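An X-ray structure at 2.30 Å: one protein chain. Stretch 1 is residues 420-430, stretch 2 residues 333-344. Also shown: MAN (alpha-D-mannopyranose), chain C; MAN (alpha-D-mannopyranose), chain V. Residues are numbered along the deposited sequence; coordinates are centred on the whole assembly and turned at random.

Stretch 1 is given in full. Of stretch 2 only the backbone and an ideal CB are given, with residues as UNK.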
ATOM      1  N   THR A 420      -6.894 -10.233 -62.928  1.00 61.13           N
ATOM      2  CA  THR A 420      -6.438 -10.888 -64.144  1.00 64.99           C
ATOM      3  C   THR A 420      -6.786 -10.040 -65.360  1.00 61.61           C
ATOM      4  O   THR A 420      -7.687  -9.199 -65.322  1.00 63.39           O
ATOM      5  CB  THR A 420      -7.050 -12.288 -64.290  1.00 73.00           C
ATOM      6  OG1 THR A 420      -8.478 -12.199 -64.214  1.00 87.39           O
ATOM      7  CG2 THR A 420      -6.545 -13.208 -63.191  1.00 69.91           C
ATOM      8  N   ALA A 421      -6.049 -10.272 -66.447  1.00 56.97           N
ATOM      9  CA  ALA A 421      -6.325  -9.630 -67.725  1.00 55.52           C
ATOM     10  C   ALA A 421      -5.821 -10.526 -68.850  1.00 58.07           C
ATOM     11  O   ALA A 421      -4.764 -11.153 -68.728  1.00 55.97           O
ATOM     12  CB  ALA A 421      -5.673  -8.247 -67.817  1.00 51.64           C
ATOM     13  N   THR A 422      -6.584 -10.588 -69.939  1.00 61.80           N
ATOM     14  CA  THR A 422      -6.185 -11.328 -71.129  1.00 66.19           C
ATOM     15  C   THR A 422      -5.639 -10.357 -72.166  1.00 61.53           C
ATOM     16  O   THR A 422      -6.310  -9.387 -72.531  1.00 60.40           O
ATOM     17  CB  THR A 422      -7.352 -12.117 -71.722  1.00 75.40           C
ATOM     18  OG1 THR A 422      -7.795 -13.103 -70.787  1.00 85.46           O
ATOM     19  CG2 THR A 422      -6.911 -12.813 -72.996  1.00 77.38           C
ATOM     20  N   LEU A 423      -4.428 -10.617 -72.632  1.00 57.93           N
ATOM     21  CA  LEU A 423      -3.742  -9.746 -73.577  1.00 52.59           C
ATOM     22  C   LEU A 423      -3.640 -10.479 -74.903  1.00 52.29           C
ATOM     23  O   LEU A 423      -2.886 -11.450 -75.020  1.00 51.68           O
ATOM     24  CB  LEU A 423      -2.355  -9.365 -73.067  1.00 50.09           C
ATOM     25  CG  LEU A 423      -2.228  -8.735 -71.684  1.00 44.21           C
ATOM     26  CD1 LEU A 423      -0.762  -8.464 -71.404  1.00 43.86           C
ATOM     27  CD2 LEU A 423      -3.039  -7.457 -71.604  1.00 43.76           C
ATOM     28  N   HIS A 424      -4.405 -10.021 -75.892  1.00 53.79           N
ATOM     29  CA  HIS A 424      -4.298 -10.517 -77.257  1.00 55.35           C
ATOM     30  C   HIS A 424      -3.192  -9.732 -77.952  1.00 55.69           C
ATOM     31  O   HIS A 424      -3.338  -8.533 -78.208  1.00 56.36           O
ATOM     32  CB  HIS A 424      -5.624 -10.372 -77.999  1.00 57.67           C
ATOM     33  CG  HIS A 424      -6.767 -11.080 -77.341  1.00 58.20           C
ATOM     34  ND1 HIS A 424      -6.838 -12.454 -77.248  1.00 58.46           N
ATOM     35  CD2 HIS A 424      -7.894 -10.605 -76.758  1.00 57.94           C
ATOM     36  CE1 HIS A 424      -7.954 -12.794 -76.629  1.00 58.53           C
ATOM     37  NE2 HIS A 424      -8.613 -11.692 -76.322  1.00 57.70           N
ATOM     38  N   LEU A 425      -2.083 -10.401 -78.241  1.00 56.19           N
ATOM     39  CA  LEU A 425      -0.948  -9.793 -78.924  1.00 59.09           C
ATOM     40  C   LEU A 425      -0.877 -10.369 -80.333  1.00 63.25           C
ATOM     41  O   LEU A 425      -0.708 -11.581 -80.506  1.00 65.25           O
ATOM     42  CB  LEU A 425       0.347 -10.045 -78.153  1.00 56.09           C
ATOM     43  CG  LEU A 425       0.221  -9.864 -76.638  1.00 55.77           C
ATOM     44  CD1 LEU A 425       1.536 -10.162 -75.936  1.00 54.46           C
ATOM     45  CD2 LEU A 425      -0.268  -8.464 -76.292  1.00 57.07           C
ATOM     46  N   ILE A 426      -1.018  -9.507 -81.335  1.00 65.98           N
ATOM     47  CA  ILE A 426      -1.132  -9.925 -82.728  1.00 66.31           C
ATOM     48  C   ILE A 426      -0.024  -9.256 -83.525  1.00 66.93           C
ATOM     49  O   ILE A 426       0.023  -8.022 -83.615  1.00 67.70           O
ATOM     50  CB  ILE A 426      -2.509  -9.578 -83.309  1.00 69.56           C
ATOM     51  CG1 ILE A 426      -3.613 -10.189 -82.444  1.00 70.72           C
ATOM     52  CG2 ILE A 426      -2.618 -10.054 -84.754  1.00 70.91           C
ATOM     53  CD1 ILE A 426      -4.990  -9.980 -83.006  1.00 76.38           C
ATOM     54  N   PHE A 427       0.859 -10.064 -84.105  1.00 67.97           N
ATOM     55  CA  PHE A 427       1.954  -9.538 -84.904  1.00 71.04           C
ATOM     56  C   PHE A 427       1.455  -9.056 -86.257  1.00 74.75           C
ATOM     57  O   PHE A 427       0.648  -9.720 -86.914  1.00 76.01           O
ATOM     58  CB  PHE A 427       3.035 -10.597 -85.102  1.00 72.15           C
ATOM     59  CG  PHE A 427       3.879 -10.831 -83.886  1.00 71.41           C
ATOM     60  CD1 PHE A 427       4.889  -9.944 -83.549  1.00 71.97           C
ATOM     61  CD2 PHE A 427       3.667 -11.935 -83.081  1.00 69.44           C
ATOM     62  CE1 PHE A 427       5.667 -10.158 -82.427  1.00 69.37           C
ATOM     63  CE2 PHE A 427       4.444 -12.152 -81.965  1.00 67.33           C
ATOM     64  CZ  PHE A 427       5.444 -11.261 -81.639  1.00 67.23           C
ATOM     65  N   ALA A 428       1.944  -7.894 -86.673  1.00 76.71           N
ATOM     66  CA  ALA A 428       1.595  -7.337 -87.970  1.00 79.46           C
ATOM     67  C   ALA A 428       2.579  -7.830 -89.019  1.00 83.00           C
ATOM     68  O   ALA A 428       3.795  -7.823 -88.793  1.00 82.94           O
ATOM     69  CB  ALA A 428       1.590  -5.809 -87.928  1.00 79.40           C
ATOM     70  N   ASP A 429       2.049  -8.265 -90.156  1.00 86.29           N
ATOM     71  CA  ASP A 429       2.895  -8.579 -91.291  1.00 89.90           C
ATOM     72  C   ASP A 429       3.437  -7.290 -91.900  1.00 92.90           C
ATOM     73  O   ASP A 429       2.778  -6.246 -91.891  1.00 92.41           O
ATOM     74  CB  ASP A 429       2.112  -9.377 -92.332  1.00 94.50           C
ATOM     75  CG  ASP A 429       3.013 -10.164 -93.261  1.00100.50           C
ATOM     76  OD1 ASP A 429       4.092 -10.600 -92.802  1.00101.17           O
ATOM     77  OD2 ASP A 429       2.646 -10.345 -94.445  1.00103.22           O
ATOM     78  N   SER A 430       4.660  -7.364 -92.413  1.00 98.24           N
ATOM     79  CA  SER A 430       5.275  -6.220 -93.083  1.00101.17           C
ATOM     80  C   SER A 430       4.747  -6.078 -94.508  1.00102.83           C
ATOM     81  O   SER A 430       4.585  -4.968 -95.015  1.00104.80           O
ATOM     82  CB  SER A 430       6.799  -6.362 -93.098  1.00102.93           C
ATOM     83  OG  SER A 430       7.408  -5.251 -93.736  1.00105.94           O
ATOM     84  N   UNK A 333     -15.085  -8.777 -71.292  1.00 79.14           N
ATOM     85  CA  UNK A 333     -14.538 -10.115 -71.105  1.00 77.82           C
ATOM     86  C   UNK A 333     -13.149 -10.104 -70.478  1.00 72.86           C
ATOM     87  O   UNK A 333     -12.536 -11.172 -70.359  1.00 72.47           O
ATOM     88  CB  UNK A 333     -14.487 -10.846 -72.448  1.00 77.82           C
ATOM     89  N   UNK A 334     -12.639  -8.938 -70.086  1.00 69.52           N
ATOM     90  CA  UNK A 334     -11.336  -8.855 -69.459  1.00 65.87           C
ATOM     91  C   UNK A 334     -10.159  -8.964 -70.403  1.00 63.93           C
ATOM     92  O   UNK A 334      -9.077  -9.391 -69.985  1.00 62.78           O
ATOM     93  CB  UNK A 334     -11.220  -9.952 -68.399  1.00 65.87           C
ATOM     94  N   UNK A 335     -10.333  -8.581 -71.668  1.00 61.68           N
ATOM     95  CA  UNK A 335      -9.291  -8.715 -72.672  1.00 57.54           C
ATOM     96  C   UNK A 335      -8.911  -7.352 -73.237  1.00 53.62           C
ATOM     97  O   UNK A 335      -9.689  -6.395 -73.189  1.00 53.35           O
ATOM     98  CB  UNK A 335      -9.746  -9.649 -73.795  1.00 57.54           C
ATOM     99  N   UNK A 336      -7.693  -7.278 -73.773  1.00 52.36           N
ATOM    100  CA  UNK A 336      -7.195  -6.089 -74.451  1.00 53.18           C
ATOM    101  C   UNK A 336      -6.447  -6.512 -75.706  1.00 53.29           C
ATOM    102  O   UNK A 336      -5.811  -7.570 -75.741  1.00 53.46           O
ATOM    103  CB  UNK A 336      -6.293  -5.265 -73.530  1.00 53.18           C
ATOM    104  N   UNK A 337      -6.518  -5.679 -76.739  1.00 55.02           N
ATOM    105  CA  UNK A 337      -6.007  -6.027 -78.058  1.00 56.27           C
ATOM    106  C   UNK A 337      -4.827  -5.138 -78.425  1.00 56.48           C
ATOM    107  O   UNK A 337      -4.928  -3.909 -78.376  1.00 56.81           O
ATOM    108  CB  UNK A 337      -7.111  -5.908 -79.111  1.00 56.27           C
ATOM    109  N   UNK A 338      -3.717  -5.767 -78.808  1.00 57.82           N
ATOM    110  CA  UNK A 338      -2.530  -5.073 -79.305  1.00 61.52           C
ATOM    111  C   UNK A 338      -2.129  -5.768 -80.603  1.00 64.92           C
ATOM    112  O   UNK A 338      -1.478  -6.816 -80.572  1.00 63.63           O
ATOM    113  CB  UNK A 338      -1.391  -5.084 -78.283  1.00 61.52           C
ATOM    114  N   UNK A 339      -2.513  -5.191 -81.744  1.00 72.27           N
ATOM    115  CA  UNK A 339      -2.383  -5.870 -83.029  1.00 77.03           C
ATOM    116  C   UNK A 339      -1.342  -5.248 -83.954  1.00 81.33           C
ATOM    117  O   UNK A 339      -1.233  -5.670 -85.110  1.00 86.37           O
ATOM    118  CB  UNK A 339      -3.740  -5.883 -83.736  1.00 77.03           C
ATOM    119  N   UNK A 340      -0.574  -4.264 -83.494  1.00 81.03           N
ATOM    120  CA  UNK A 340       0.401  -3.603 -84.352  1.00 86.37           C
ATOM    121  C   UNK A 340       1.841  -3.980 -84.007  1.00 81.99           C
ATOM    122  O   UNK A 340       2.765  -3.215 -84.302  1.00 83.55           O
ATOM    123  CB  UNK A 340       0.229  -2.086 -84.256  1.00 86.37           C
ATOM    124  N   UNK A 341       2.055  -5.149 -83.410  1.00 75.21           N
ATOM    125  CA  UNK A 341       3.394  -5.573 -83.007  1.00 71.14           C
ATOM    126  C   UNK A 341       4.200  -5.948 -84.244  1.00 73.38           C
ATOM    127  O   UNK A 341       3.819  -6.870 -84.979  1.00 77.08           O
ATOM    128  CB  UNK A 341       3.326  -6.748 -82.030  1.00 71.14           C
ATOM    129  N   UNK A 342       5.311  -5.267 -84.515  1.00 71.09           N
ATOM    130  CA  UNK A 342       6.085  -5.578 -85.723  1.00 69.04           C
ATOM    131  C   UNK A 342       6.835  -6.893 -85.572  1.00 67.39           C
ATOM    132  O   UNK A 342       7.324  -7.231 -84.491  1.00 64.98           O
ATOM    133  CB  UNK A 342       7.071  -4.450 -86.033  1.00 69.04           C
ATOM    134  N   UNK A 343       6.924  -7.637 -86.674  1.00 68.99           N
ATOM    135  CA  UNK A 343       7.584  -8.937 -86.627  1.00 70.29           C
ATOM    136  C   UNK A 343       9.092  -8.796 -86.481  1.00 70.00           C
ATOM    137  O   UNK A 343       9.736  -9.649 -85.858  1.00 68.96           O
ATOM    138  CB  UNK A 343       7.256  -9.743 -87.885  1.00 70.29           C
ATOM    139  N   UNK A 344       9.667  -7.735 -87.035  1.00 71.41           N
ATOM    140  CA  UNK A 344      11.093  -7.462 -86.896  1.00 74.41           C
ATOM    141  C   UNK A 344      11.473  -6.920 -85.511  1.00 75.04           C
ATOM    142  O   UNK A 344      12.591  -6.394 -85.387  1.00 77.37           O
ATOM    143  CB  UNK A 344      11.528  -6.465 -87.972  1.00 74.41           C
TER
HETATM  144  C1  MAN C 720      -9.145 -12.790 -70.395  1.00 55.07           C
HETATM  145  C2  MAN C 720      -9.474 -13.777 -69.275  1.00 60.59           C
HETATM  146  C3  MAN C 720      -9.639 -15.178 -69.872  1.00 63.53           C
HETATM  147  C4  MAN C 720     -10.701 -15.180 -70.984  1.00 65.48           C
HETATM  148  C5  MAN C 720     -10.360 -14.140 -72.067  1.00 66.07           C
HETATM  149  C6  MAN C 720     -11.499 -13.958 -73.068  1.00 70.20           C
HETATM  150  O2  MAN C 720     -10.727 -13.452 -68.657  1.00 62.37           O
HETATM  151  O3  MAN C 720      -9.962 -16.156 -68.883  1.00 64.10           O
HETATM  152  O4  MAN C 720     -10.761 -16.465 -71.582  1.00 67.55           O
HETATM  153  O5  MAN C 720     -10.091 -12.832 -71.459  1.00 62.77           O
HETATM  154  O6  MAN C 720     -11.080 -13.051 -74.087  1.00 75.93           O
HETATM  155  C1  MAN V 719      -9.057 -12.575 -65.482  1.00 59.71           C
HETATM  156  C2  MAN V 719     -10.432 -11.897 -65.375  1.00 65.25           C
HETATM  157  C3  MAN V 719     -11.276 -12.598 -64.309  1.00 68.22           C
HETATM  158  C4  MAN V 719     -11.326 -14.110 -64.557  1.00 68.92           C
HETATM  159  C5  MAN V 719      -9.900 -14.675 -64.635  1.00 68.89           C
HETATM  160  C6  MAN V 719      -9.880 -16.144 -64.997  1.00 71.04           C
HETATM  161  O2  MAN V 719     -11.167 -12.032 -66.594  1.00 67.02           O
HETATM  162  O3  MAN V 719     -12.597 -12.073 -64.256  1.00 70.19           O
HETATM  163  O4  MAN V 719     -12.017 -14.743 -63.495  1.00 70.24           O
HETATM  164  O5  MAN V 719      -9.156 -13.970 -65.654  1.00 65.69           O
HETATM  165  O6  MAN V 719     -10.637 -16.308 -66.197  1.00 72.31           O

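Position 333 precedes the strand, and its ideal CB has nothing of stretch 1 within 5.5 Å. The mannose on Thr422 is near, so a polar side chain would suit. It is Asp333. OD2 accepts a hydrogen bond from O6 of that mannose (2.8 Å).

Position 334 has phi 77° and psi 27°. An ideal CB would sit 2.8 Å from O2 of the mannose on Thr420, a clash. Both facts favour glycine, and it is Gly334. Its O accepts a hydrogen bond from Thr422 N (2.8 Å).

Position 335 starts the parallel pairing, opposite Thr422. Its CB lies on the same face as Thr422 and His424, 3.4 Å from His424 NE2. A small residue, polar or not, would suit. It is Ser335; its OG donates a hydrogen bond to Asp333 OD1 (2.6 Å).

Position 336 points to the other face, with Leu423. The ideal CB is 4.4 Å from Leu423 CD2, so apolar residues would suit. It is Ala336. Its N donates to Thr422 O (2.8 Å), and its O accepts from His424 N (2.8 Å).

Position 337 returns to the His424 face. Ile426 lies further along, so a longer aliphatic chain could reach it. It is Leu337, whose CD1 meets Ile426 CD1 at 3.5 Å.

Position 338 points to the face of Leu423 and Leu425, with CB 4.1 Å from Leu425 CD2. Large apolar residues, aliphatic or aromatic, would suit. It is Phe338. CD2 lies 3.7 Å from Leu425 CD2, and CE2 lies 4.1 Å from Leu423 CD2, which is at the ring edge.

Position 339 enters a beta bulge, where the register shifts by one. Its CB points sideways, and many residues would fit. It is Asp339; its carboxylate leads away from stretch 1.

Position 340 points away, so the choice is wide. It is Met340, whose CE comes back within 4.2 Å of Ala428 CB.

Position 341 resumes the pairing. Its CB is 3.9 Å from Phe427 CD1, inviting an apolar residue. It is Val341; CG1 packs 3.5 Å from Phe427 CE1, while its O accepts from Ala428 N (2.7 Å).

Position 342 has phi -73°, and its backbone N makes no hydrogen bond to stretch 1. Proline is allowed among others. It is Pro342.

Position 343 has CB 4.1 Å from Ala428 O, with Phe427 and Asp429 near. A long or basic chain would suit. It is Arg343. NE is 4.6 Å from Asp429 OD1, too far for a salt bridge.

Position 344 meets nothing of stretch 1, so almost any residue would suit. It is Ala344.

Stretch 2, residues 333-344: DGSALFDMVPRA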
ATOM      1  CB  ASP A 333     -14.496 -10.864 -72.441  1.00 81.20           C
ATOM      2  CG  ASP A 333     -13.446 -10.318 -73.387  1.00 82.91           C
ATOM      3  OD1 ASP A 333     -13.078  -9.131 -73.256  1.00 84.94           O
ATOM      4  OD2 ASP A 333     -12.989 -11.075 -74.268  1.00 82.91           O
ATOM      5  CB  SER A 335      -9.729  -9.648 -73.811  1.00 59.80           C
ATOM      6  OG  SER A 335     -10.796  -9.086 -74.561  1.00 63.22           O
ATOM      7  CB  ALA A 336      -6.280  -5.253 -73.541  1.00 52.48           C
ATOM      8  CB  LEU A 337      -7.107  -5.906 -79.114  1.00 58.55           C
ATOM      9  CG  LEU A 337      -6.691  -6.141 -80.570  1.00 60.38           C
ATOM     10  CD1 LEU A 337      -5.980  -7.474 -80.716  1.00 60.63           C
ATOM     11  CD2 LEU A 337      -7.900  -6.075 -81.482  1.00 62.27           C
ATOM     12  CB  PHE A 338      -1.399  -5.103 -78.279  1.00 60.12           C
ATOM     13  CG  PHE A 338      -1.786  -4.548 -76.935  1.00 59.60           C
ATOM     14  CD1 PHE A 338      -1.598  -3.207 -76.645  1.00 59.60           C
ATOM     15  CD2 PHE A 338      -2.339  -5.368 -75.966  1.00 58.09           C
ATOM     16  CE1 PHE A 338      -1.954  -2.694 -75.416  1.00 57.92           C
ATOM     17  CE2 PHE A 338      -2.699  -4.862 -74.731  1.00 57.06           C
ATOM     18  CZ  PHE A 338      -2.506  -3.521 -74.456  1.00 57.14           C
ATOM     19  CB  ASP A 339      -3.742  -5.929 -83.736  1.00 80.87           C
ATOM     20  CG  ASP A 339      -4.364  -4.556 -83.955  1.00 85.24           C
ATOM     21  OD1 ASP A 339      -5.575  -4.501 -84.259  1.00 89.80           O
ATOM     22  OD2 ASP A 339      -3.657  -3.534 -83.828  1.00 85.63           O
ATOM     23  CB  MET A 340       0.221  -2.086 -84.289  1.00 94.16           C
ATOM     24  CG  MET A 340      -1.063  -1.570 -84.933  1.00101.90           C
ATOM     25  SD  MET A 340      -0.978  -1.384 -86.731  1.00111.90           S
ATOM     26  CE  MET A 340      -1.493  -3.003 -87.305  1.00113.59           C
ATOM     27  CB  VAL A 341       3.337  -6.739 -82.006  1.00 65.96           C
ATOM     28  CG1 VAL A 341       4.715  -6.982 -81.405  1.00 63.17           C
ATOM     29  CG2 VAL A 341       2.322  -6.447 -80.911  1.00 61.16           C
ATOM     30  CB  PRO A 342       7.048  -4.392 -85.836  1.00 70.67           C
ATOM     31  CG  PRO A 342       7.255  -3.961 -84.392  1.00 69.09           C
ATOM     32  CD  PRO A 342       5.937  -4.206 -83.702  1.00 67.80           C
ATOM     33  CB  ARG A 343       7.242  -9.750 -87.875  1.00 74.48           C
ATOM     34  CG  ARG A 343       5.834 -10.315 -87.869  1.00 77.42           C
ATOM     35  CD  ARG A 343       5.583 -11.210 -89.072  1.00 83.99           C
ATOM     36  NE  ARG A 343       4.850 -12.414 -88.695  1.00 85.62           N
ATOM     37  CZ  ARG A 343       5.417 -13.601 -88.506  1.00 87.43           C
ATOM     38  NH1 ARG A 343       6.726 -13.747 -88.670  1.00 89.09           N
ATOM     39  NH2 ARG A 343       4.675 -14.645 -88.157  1.00 87.53           N
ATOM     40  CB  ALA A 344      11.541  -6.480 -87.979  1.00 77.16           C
TER
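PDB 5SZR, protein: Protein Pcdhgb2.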